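Local structure of alcohol dehydrogenase, zinc-containing (Thermotoga maritima, 3IP1) at residues I225-V230 and K255-D260; K240-E245 and H261-T266; S247-N252 and S388-T393; E268-A273 and E301-R306. The protein catalyses the zinc- and NAD(+)-dependent oxidation of scyllo-inosose to 3-dehydro-scyllo-inosose, probably as one step of myo-inositol degradation. All blocks are in the same frame, centred on the assembly; numbering follows the deposited sequence.

Interaction 1. Residues I225-V230 and K255-D260; sequences IGLAAV and KELGAD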
# COMPACT_ATOMS: atom_id res chain seq x y z
N ILE A 225 7.50 -4.40 25.41
CA ILE A 225 6.94 -4.21 24.07
C ILE A 225 6.04 -2.99 23.95
O ILE A 225 6.23 -2.15 23.06
CB ILE A 225 6.25 -5.48 23.52
CG1 ILE A 225 7.32 -6.56 23.25
CG2 ILE A 225 5.47 -5.14 22.22
CD1 ILE A 225 6.74 -7.97 23.20
N GLY A 226 5.08 -2.86 24.86
CA GLY A 226 4.23 -1.64 24.91
C GLY A 226 5.05 -0.36 25.10
O GLY A 226 4.76 0.66 24.49
N LEU A 227 6.09 -0.43 25.92
CA LEU A 227 6.96 0.73 26.14
C LEU A 227 7.77 1.14 24.90
O LEU A 227 7.95 2.32 24.65
CB LEU A 227 7.88 0.47 27.34
CG LEU A 227 7.19 0.49 28.71
CD1 LEU A 227 8.18 0.25 29.86
CD2 LEU A 227 6.41 1.79 28.92
N ALA A 228 8.25 0.17 24.13
CA ALA A 228 8.94 0.43 22.87
C ALA A 228 7.98 1.07 21.89
O ALA A 228 8.33 2.06 21.24
CB ALA A 228 9.53 -0.85 22.29
N ALA A 229 6.76 0.54 21.82
CA ALA A 229 5.74 1.12 20.94
C ALA A 229 5.46 2.59 21.26
O ALA A 229 5.26 3.39 20.35
CB ALA A 229 4.46 0.29 20.94
N VAL A 230 5.46 2.97 22.55
CA VAL A 230 5.24 4.37 22.93
C VAL A 230 6.30 5.24 22.30
O VAL A 230 5.99 6.24 21.64
CB VAL A 230 5.26 4.58 24.47
CG1 VAL A 230 5.33 6.07 24.82
CG2 VAL A 230 4.02 3.97 25.09
N LYS A 255 5.51 7.76 30.34
CA LYS A 255 5.65 9.22 30.30
C LYS A 255 7.06 9.65 29.94
O LYS A 255 7.25 10.61 29.21
CB LYS A 255 5.24 9.86 31.63
CG LYS A 255 3.75 9.91 31.87
CD LYS A 255 3.42 11.02 32.90
CE LYS A 255 3.52 10.52 34.34
NZ LYS A 255 4.06 11.57 35.26
N GLU A 256 8.05 8.92 30.42
CA GLU A 256 9.42 9.23 30.16
C GLU A 256 9.79 8.97 28.71
O GLU A 256 10.71 9.58 28.16
CB GLU A 256 10.30 8.37 31.05
CG GLU A 256 11.39 9.10 31.76
CD GLU A 256 12.32 8.16 32.51
OE1 GLU A 256 11.83 7.15 33.06
OE2 GLU A 256 13.53 8.43 32.53
N LEU A 257 9.09 8.01 28.11
CA LEU A 257 9.37 7.63 26.73
C LEU A 257 8.58 8.49 25.72
O LEU A 257 8.76 8.35 24.53
CB LEU A 257 9.12 6.13 26.54
CG LEU A 257 10.15 5.27 27.29
CD1 LEU A 257 9.75 3.77 27.38
CD2 LEU A 257 11.54 5.44 26.70
N GLY A 258 7.70 9.36 26.22
CA GLY A 258 7.00 10.30 25.35
C GLY A 258 5.49 10.16 25.28
O GLY A 258 4.85 10.91 24.53
N ALA A 259 4.90 9.24 26.04
CA ALA A 259 3.43 9.16 26.13
C ALA A 259 2.85 10.49 26.62
O ALA A 259 3.36 11.09 27.56
CB ALA A 259 2.99 8.04 27.04
N ASP A 260 1.78 10.92 25.98
CA ASP A 260 1.13 12.16 26.35
C ASP A 260 0.15 11.95 27.49
O ASP A 260 -0.08 12.86 28.29
CB ASP A 260 0.40 12.75 25.15
CG ASP A 260 1.34 13.02 23.99
OD1 ASP A 260 2.10 14.01 24.08
OD2 ASP A 260 1.34 12.24 23.02
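Two helices of the Rossmann-type NAD(+)-binding domain meet here: helix 224-235, which follows the first strand of the domain and whose Gly226 is probably the last glycine of a GxGxxG-type nucleotide-binding turn, and the C-terminal end of helix 248-257. Ile225, next to that glycine, probably binds NAD(+). Leu257 stands with CG anti to its carbonyl carbon (chi1 -68°), and from there CD1 reaches across to Leu227. CD1 rests 3.8 Å from Leu227 CB and slightly closer to the backbone, 3.6 Å from Leu227 O. The two leucine side chains cross at about a right angle, so contact is made by one methyl group rather than along their lengths. Leu227 also packs on Leu253 and Ala254 of the same opposing helix, and on Val390. One turn further on, Val230 directs its CB at the other segment, and its CG1, anti to the backbone N (chi1 168°), lies 4.2 Å from Leu257 CB. Gly258 leaves the helix with positive phi (117°) in a Schellman motif; a side chain at these backbone angles would collide with the carbonyl O of Leu257. Past it, the CA atoms of Val230 and Ala259 are 6.0 Å apart. No hydrogen bond crosses the contact, which is held by apolar packing. Val230 CG1 settles against the redirected backbone, 3.8 Å from Ala259 CB and 3.4 Å from Ala259 N.

Interaction 2. Residues K240-E245 and H261-T266; sequences KVILSE and HVIDPT
Ile242 and Ile263 share the same first torsion, CG1 anti to the carbonyl carbon (chi1 -59° and -62°), which puts CG2 anti to the backbone N in each; both residues point to the same face of the sheet. There they cross obliquely, Ile242 CG2 meeting Ile263 CD1 at 3.6 Å. His261, with CG set likewise, runs alongside Ile242, whose CG1 lies near the plane of the imidazole at its edge, 4.1 Å from His261 CD2. An alanine in place of Ile242 would remove both branches and would probably loosen the packing of Ile263 and the histidine ring. Beneath them, strands 240-244 and 261-263 run parallel, 18° apart. Four nearly straight hydrogen bonds join them, from His261 N to Val241 O (3.1 Å) through to Glu245 N to Ile263 O (2.9 Å). Strand 240-244 leads to Glu245, probably an NAD(+)-binding residue, whose OE2 accepts from Gly222 N. Past the end of strand 261-263, Pro265 CD packs on Ser244 OG at 3.5 Å, and Asp264 OD1 accepts from Thr266 N, an Asx turn. The pair belongs to a beta-alpha-beta crossover: helix 248-257 packs on the Leu243 and Val262 face, helix 270-277 on the Ile242 and Ile263 face, and strand 216-220 continues the sheet beyond 240-244.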
# COMPACT_ATOMS: atom_id res chain seq x y z
N LYS A 240 -1.07 12.32 19.73
CA LYS A 240 -1.27 11.85 21.10
C LYS A 240 -0.97 10.35 21.24
O LYS A 240 -1.52 9.52 20.50
CB LYS A 240 -2.70 12.12 21.56
CG LYS A 240 -2.97 13.58 21.89
CD LYS A 240 -4.41 13.89 21.61
CE LYS A 240 -4.72 15.35 21.94
NZ LYS A 240 -6.09 15.65 21.44
N VAL A 241 -0.09 10.03 22.19
CA VAL A 241 0.22 8.65 22.55
C VAL A 241 -0.37 8.39 23.95
O VAL A 241 0.01 9.04 24.93
CB VAL A 241 1.74 8.35 22.52
CG1 VAL A 241 2.03 6.93 22.96
CG2 VAL A 241 2.33 8.62 21.13
N ILE A 242 -1.31 7.45 24.00
CA ILE A 242 -2.02 7.07 25.21
C ILE A 242 -1.72 5.61 25.54
O ILE A 242 -1.93 4.71 24.70
CB ILE A 242 -3.53 7.26 25.03
CG1 ILE A 242 -3.83 8.72 24.69
CG2 ILE A 242 -4.30 6.83 26.29
CD1 ILE A 242 -5.19 8.92 24.05
N LEU A 243 -1.20 5.40 26.75
CA LEU A 243 -0.90 4.05 27.25
C LEU A 243 -1.78 3.66 28.45
O LEU A 243 -1.94 4.44 29.39
CB LEU A 243 0.60 3.89 27.55
CG LEU A 243 0.96 2.48 28.05
CD1 LEU A 243 2.09 1.82 27.24
CD2 LEU A 243 1.31 2.54 29.52
N SER A 244 -2.35 2.46 28.38
CA SER A 244 -3.16 1.93 29.47
C SER A 244 -2.40 0.79 30.16
O SER A 244 -2.06 -0.20 29.51
CB SER A 244 -4.51 1.45 28.96
OG SER A 244 -5.31 0.97 30.04
N GLU A 245 -2.12 0.96 31.45
CA GLU A 245 -1.31 0.01 32.24
C GLU A 245 -1.56 0.21 33.74
O GLU A 245 -1.46 1.34 34.23
CB GLU A 245 0.19 0.21 31.93
CG GLU A 245 1.16 -0.59 32.78
CD GLU A 245 0.84 -2.09 32.79
OE1 GLU A 245 0.73 -2.66 33.90
OE2 GLU A 245 0.70 -2.70 31.71
N HIS A 261 -0.46 10.77 27.52
CA HIS A 261 -1.42 10.42 28.56
C HIS A 261 -1.23 8.97 28.97
O HIS A 261 -0.96 8.09 28.13
CB HIS A 261 -2.86 10.63 28.09
CG HIS A 261 -3.11 12.00 27.54
ND1 HIS A 261 -3.14 13.13 28.33
CD2 HIS A 261 -3.35 12.42 26.27
CE1 HIS A 261 -3.38 14.18 27.58
NE2 HIS A 261 -3.52 13.78 26.32
N VAL A 262 -1.37 8.73 30.27
CA VAL A 262 -1.37 7.37 30.79
C VAL A 262 -2.67 7.11 31.56
O VAL A 262 -3.19 8.00 32.21
CB VAL A 262 -0.11 7.06 31.63
CG1 VAL A 262 1.13 7.06 30.75
CG2 VAL A 262 0.04 8.05 32.81
N ILE A 263 -3.17 5.88 31.43
CA ILE A 263 -4.41 5.45 32.04
C ILE A 263 -4.15 4.22 32.93
O ILE A 263 -3.58 3.21 32.49
CB ILE A 263 -5.46 5.07 30.96
CG1 ILE A 263 -5.82 6.28 30.08
CG2 ILE A 263 -6.73 4.48 31.59
CD1 ILE A 263 -6.65 5.91 28.82
N ASP A 264 -4.56 4.31 34.19
CA ASP A 264 -4.66 3.15 35.05
C ASP A 264 -6.07 2.59 34.88
O ASP A 264 -7.00 3.11 35.46
CB ASP A 264 -4.39 3.58 36.51
CG ASP A 264 -4.50 2.43 37.50
OD1 ASP A 264 -4.84 1.28 37.14
OD2 ASP A 264 -4.26 2.70 38.69
N PRO A 265 -6.24 1.52 34.07
CA PRO A 265 -7.57 0.99 33.76
C PRO A 265 -8.35 0.48 34.98
O PRO A 265 -9.59 0.38 34.92
CB PRO A 265 -7.28 -0.19 32.82
CG PRO A 265 -5.88 -0.61 33.13
CD PRO A 265 -5.17 0.67 33.52
N THR A 266 -7.64 0.16 36.07
CA THR A 266 -8.27 -0.38 37.27
C THR A 266 -8.91 0.71 38.14
O THR A 266 -9.76 0.41 38.98
CB THR A 266 -7.29 -1.21 38.15
OG1 THR A 266 -6.35 -0.34 38.81
CG2 THR A 266 -6.53 -2.27 37.30

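Interaction 3. Residues S247-N252 and S388-T393; sequences SEVRRN and SLVKVT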
# COMPACT_ATOMS: atom_id res chain seq x y z
N SER A 247 0.20 -1.05 36.33
CA SER A 247 1.50 -0.82 37.00
C SER A 247 1.99 0.64 36.93
O SER A 247 2.25 1.17 35.84
CB SER A 247 2.58 -1.73 36.39
OG SER A 247 3.88 -1.25 36.68
N GLU A 248 2.13 1.26 38.10
CA GLU A 248 2.54 2.67 38.19
C GLU A 248 3.93 2.90 37.62
O GLU A 248 4.15 3.87 36.90
CB GLU A 248 2.47 3.18 39.63
CG GLU A 248 3.05 4.58 39.79
CD GLU A 248 2.68 5.25 41.12
OE1 GLU A 248 2.82 4.63 42.20
OE2 GLU A 248 2.27 6.43 41.07
N VAL A 249 4.86 2.00 37.93
CA VAL A 249 6.23 2.16 37.47
C VAL A 249 6.31 2.14 35.93
O VAL A 249 7.10 2.86 35.34
CB VAL A 249 7.19 1.10 38.10
CG1 VAL A 249 6.99 -0.29 37.50
CG2 VAL A 249 8.65 1.54 37.95
N ARG A 250 5.49 1.29 35.31
CA ARG A 250 5.39 1.24 33.86
C ARG A 250 4.73 2.50 33.25
O ARG A 250 5.19 3.00 32.23
CB ARG A 250 4.71 -0.05 33.43
CG ARG A 250 5.57 -1.27 33.78
CD ARG A 250 4.88 -2.60 33.55
NE ARG A 250 5.80 -3.71 33.84
CZ ARG A 250 6.11 -4.12 35.07
NH1 ARG A 250 5.58 -3.53 36.13
NH2 ARG A 250 6.96 -5.12 35.25
N ARG A 251 3.70 3.03 33.91
CA ARG A 251 3.09 4.29 33.48
C ARG A 251 4.06 5.48 33.53
O ARG A 251 4.09 6.31 32.61
CB ARG A 251 1.83 4.61 34.28
CG ARG A 251 0.65 3.73 33.95
CD ARG A 251 -0.62 4.27 34.57
NE ARG A 251 -0.46 4.56 35.99
CZ ARG A 251 -0.71 3.70 36.96
NH1 ARG A 251 -0.53 4.05 38.22
NH2 ARG A 251 -1.16 2.49 36.68
N ASN A 252 4.86 5.56 34.59
CA ASN A 252 5.91 6.58 34.68
C ASN A 252 7.00 6.43 33.60
O ASN A 252 7.45 7.40 33.03
CB ASN A 252 6.52 6.61 36.08
CG ASN A 252 5.53 7.09 37.13
OD1 ASN A 252 4.49 7.69 36.80
ND2 ASN A 252 5.84 6.83 38.39
N SER A 388 7.89 -5.06 40.23
CA SER A 388 8.56 -3.76 40.21
C SER A 388 9.69 -3.70 39.16
O SER A 388 10.05 -2.62 38.67
CB SER A 388 9.10 -3.43 41.59
OG SER A 388 10.14 -4.33 41.95
N LEU A 389 10.25 -4.87 38.83
CA LEU A 389 11.31 -4.98 37.83
C LEU A 389 10.76 -5.04 36.39
O LEU A 389 10.21 -6.06 35.97
CB LEU A 389 12.18 -6.21 38.13
CG LEU A 389 12.78 -6.29 39.54
CD1 LEU A 389 13.26 -7.72 39.84
CD2 LEU A 389 13.88 -5.26 39.79
N VAL A 390 10.90 -3.94 35.65
CA VAL A 390 10.42 -3.87 34.25
C VAL A 390 11.29 -4.71 33.31
O VAL A 390 10.79 -5.51 32.51
CB VAL A 390 10.34 -2.39 33.74
CG1 VAL A 390 9.75 -2.32 32.33
CG2 VAL A 390 9.53 -1.55 34.69
N LYS A 391 12.60 -4.49 33.42
CA LYS A 391 13.57 -5.20 32.62
C LYS A 391 14.85 -5.35 33.42
O LYS A 391 15.37 -4.37 33.98
CB LYS A 391 13.83 -4.46 31.29
CG LYS A 391 15.04 -4.93 30.46
CD LYS A 391 14.85 -6.30 29.82
CE LYS A 391 13.69 -6.27 28.83
NZ LYS A 391 13.41 -7.63 28.31
N VAL A 392 15.33 -6.59 33.46
CA VAL A 392 16.57 -6.96 34.14
C VAL A 392 17.52 -7.45 33.08
O VAL A 392 17.16 -8.26 32.25
CB VAL A 392 16.32 -8.09 35.18
CG1 VAL A 392 17.64 -8.70 35.69
CG2 VAL A 392 15.49 -7.56 36.34
N THR A 393 18.76 -6.94 33.12
CA THR A 393 19.74 -7.20 32.07
C THR A 393 21.08 -7.70 32.61
O THR A 393 21.69 -7.04 33.45
CB THR A 393 19.99 -5.90 31.25
OG1 THR A 393 18.74 -5.36 30.80
CG2 THR A 393 20.90 -6.14 30.07
O HOH W 1 7.83 -5.83 32.46
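Arg250, Val390 and Val249 carry this surface contact, in which the N-terminal turn of helix 248-257 in the Rossmann-type domain meets the segment leading into strand 392-395 of the sheet that includes strand 57-66. Arg250 leaves the helix with CG anti to its carbonyl carbon (chi1 -66°) and runs extended from CG to NE, which brings its guanidinium over to the other segment. Val390 meets it tip to tip: CG2, also anti to the carbonyl carbon, sits 4.3 Å above the guanidinium plane, over its centre, and 4.1 Å from Arg250 CG. The same CG2 methyl touches Val249 CG1 at 4.0 Å, so one branch of Val390 serves two helix residues. Val249 holds CG1 in the crowded position between backbone N and carbonyl carbon (chi1 74°), and that methyl also approaches Ser388 O.

The rotation of the guanidinium is fixed at its edge. Ser247 is the N-cap of the helix; Ser247 OG accepts from Arg250 NH1, 2.9 Å away in the guanidinium plane, and makes a weak capping bond with Arg250 N, while Lys387 O takes a second bond from NH1. Arg250 is a probable NAD(+)-binding residue, by similarity, and Glu245, assigned the same role, packs against it. No direct hydrogen bond joins the segments; a water in the guanidinium plane bridges them, accepting from Arg250 NH2 at 3.0 Å and donating to Val390 O at 3.0 Å.

Interaction 4. Residues E268-A273 and E301-R306; sequences ENFVEA and EEVIWR
A salt-bridge network of Glu272, Glu302 and Arg306 ties together helices 270-277 and 293-306 of the Rossmann-type domain. Arg306 NH1 is its hub: it donates to Glu272 OE2 at 2.9 Å, almost straight at 170°, and to Glu302 OE2 at 3.0 Å. Both acceptors lie in the guanidinium plane, yet each carboxylate is met from above its own plane. A weak bond from Arg306 NH2 to Glu272 OE1 makes the grip on Glu272 two-pronged, although the Glu272 carboxylate and the guanidinium are turned 45° apart. Arg306 bends at chi3 (56°) and Glu272 is bent at its second torsion to meet across the gap. An alanine at Glu302 would take away one of the two carboxylates bonded to Arg306 NH1, and would probably leave the guanidinium less firmly oriented toward Glu272. Glu272 N in turn donates a capping bond to OD1 of Asn269, the N-cap residue of its helix.

Inward, Val271 crosses Glu302 at about a right angle, its CG1 3.6 Å from Glu302 OE2. Beside it, Val303 faces the first turn of helix 270-277, while its side chain also packs on Phe286 of strand 285-288. Val303 CG2 lies 3.9 Å from Val271 CA and 4.2 Å from Phe270 CE2.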
# COMPACT_ATOMS: atom_id res chain seq x y z
N GLU A 268 -9.56 4.02 36.54
CA GLU A 268 -10.10 5.00 35.62
C GLU A 268 -10.96 4.30 34.59
O GLU A 268 -10.81 3.10 34.36
CB GLU A 268 -8.97 5.75 34.92
CG GLU A 268 -8.09 6.61 35.81
CD GLU A 268 -6.95 7.20 35.02
OE1 GLU A 268 -5.76 6.92 35.35
OE2 GLU A 268 -7.24 7.93 34.04
N ASN A 269 -11.86 5.04 33.98
CA ASN A 269 -12.66 4.51 32.89
C ASN A 269 -11.85 4.62 31.57
O ASN A 269 -11.70 5.71 31.03
CB ASN A 269 -13.98 5.28 32.82
CG ASN A 269 -14.96 4.69 31.83
OD1 ASN A 269 -14.61 4.38 30.68
ND2 ASN A 269 -16.21 4.55 32.25
N PHE A 270 -11.34 3.49 31.09
CA PHE A 270 -10.53 3.47 29.85
C PHE A 270 -11.22 4.15 28.66
O PHE A 270 -10.66 5.05 28.05
CB PHE A 270 -10.12 2.04 29.49
CG PHE A 270 -9.42 1.91 28.16
CD1 PHE A 270 -8.03 2.05 28.06
CD2 PHE A 270 -10.13 1.61 27.01
CE1 PHE A 270 -7.37 1.91 26.82
CE2 PHE A 270 -9.49 1.47 25.78
CZ PHE A 270 -8.11 1.62 25.68
N VAL A 271 -12.43 3.71 28.34
CA VAL A 271 -13.18 4.23 27.20
C VAL A 271 -13.36 5.76 27.22
O VAL A 271 -13.00 6.44 26.26
CB VAL A 271 -14.54 3.53 27.03
CG1 VAL A 271 -15.42 4.26 25.99
CG2 VAL A 271 -14.34 2.06 26.62
N GLU A 272 -13.88 6.29 28.32
CA GLU A 272 -14.14 7.74 28.42
C GLU A 272 -12.86 8.54 28.40
O GLU A 272 -12.82 9.65 27.84
CB GLU A 272 -14.93 8.09 29.69
CG GLU A 272 -16.23 7.31 29.89
CD GLU A 272 -17.25 7.54 28.80
OE1 GLU A 272 -17.28 8.63 28.20
OE2 GLU A 272 -18.06 6.62 28.56
N ALA A 273 -11.81 8.00 29.03
CA ALA A 273 -10.53 8.68 29.11
C ALA A 273 -9.91 8.79 27.72
O ALA A 273 -9.45 9.86 27.34
CB ALA A 273 -9.57 7.96 30.08
N GLU A 301 -13.28 -2.03 21.24
CA GLU A 301 -14.41 -1.95 20.33
C GLU A 301 -15.34 -0.78 20.65
O GLU A 301 -15.93 -0.19 19.74
CB GLU A 301 -15.18 -3.27 20.33
CG GLU A 301 -14.48 -4.39 19.57
CD GLU A 301 -15.42 -5.55 19.31
OE1 GLU A 301 -16.46 -5.55 19.98
OE2 GLU A 301 -15.13 -6.44 18.47
N GLU A 302 -15.46 -0.42 21.92
CA GLU A 302 -16.35 0.67 22.27
C GLU A 302 -15.75 2.01 21.84
O GLU A 302 -16.48 2.88 21.35
CB GLU A 302 -16.72 0.68 23.76
CG GLU A 302 -17.93 1.59 24.01
CD GLU A 302 -18.20 1.91 25.48
OE1 GLU A 302 -17.88 1.08 26.36
OE2 GLU A 302 -18.76 3.00 25.75
N VAL A 303 -14.45 2.18 22.04
CA VAL A 303 -13.77 3.36 21.53
C VAL A 303 -13.87 3.45 20.00
O VAL A 303 -14.23 4.50 19.46
CB VAL A 303 -12.29 3.42 21.95
CG1 VAL A 303 -11.58 4.51 21.15
CG2 VAL A 303 -12.16 3.68 23.46
N ILE A 304 -13.58 2.36 19.31
CA ILE A 304 -13.61 2.36 17.85
C ILE A 304 -15.02 2.79 17.40
O ILE A 304 -15.16 3.66 16.55
CB ILE A 304 -13.21 0.99 17.24
CG1 ILE A 304 -11.70 0.72 17.45
CG2 ILE A 304 -13.53 0.96 15.76
CD1 ILE A 304 -11.23 -0.74 17.04
N TRP A 305 -16.03 2.17 18.01
CA TRP A 305 -17.43 2.44 17.68
C TRP A 305 -17.79 3.91 17.89
O TRP A 305 -18.30 4.54 16.99
CB TRP A 305 -18.35 1.56 18.53
CG TRP A 305 -19.80 1.71 18.17
CD1 TRP A 305 -20.74 2.43 18.85
CD2 TRP A 305 -20.47 1.14 17.03
NE1 TRP A 305 -21.96 2.34 18.22
CE2 TRP A 305 -21.83 1.55 17.10
CE3 TRP A 305 -20.05 0.32 15.97
CZ2 TRP A 305 -22.78 1.16 16.15
CZ3 TRP A 305 -20.99 -0.07 15.03
CH2 TRP A 305 -22.34 0.36 15.12
N ARG A 306 -17.49 4.44 19.07
CA ARG A 306 -17.92 5.78 19.44
C ARG A 306 -17.07 6.92 18.85
O ARG A 306 -17.55 8.05 18.73
CB ARG A 306 -17.98 5.91 20.97
CG ARG A 306 -19.13 5.10 21.60
CD ARG A 306 -19.08 5.13 23.12
NE ARG A 306 -19.08 6.52 23.61
CZ ARG A 306 -18.91 6.88 24.88
NH1 ARG A 306 -18.73 5.96 25.81
NH2 ARG A 306 -18.92 8.16 25.21

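Overall arrangement
From the N terminus, helix 224-235 opens interaction 1, which closes at the end of helix 248-257. Before that closure, strand 240-244 opens interaction 2 and residues 247-252 open interaction 3, so the first three contacts cross one another pairwise. Interaction 2 closes next, at strand 261-263. Interaction 4 then joins helices 270-277 and 293-306, in series after interactions 1 and 2 and nested inside the long loop that interaction 3 closes at 388-393. Interactions 1, 2 and 4 tie helices and strands within the nucleotide-binding domain, whereas interaction 3 links it to the segment entering strand 392-395. Asp260 bonded to Val241 joins interactions 1 and 2; Phe270 against Ser244 joins 2 and 4.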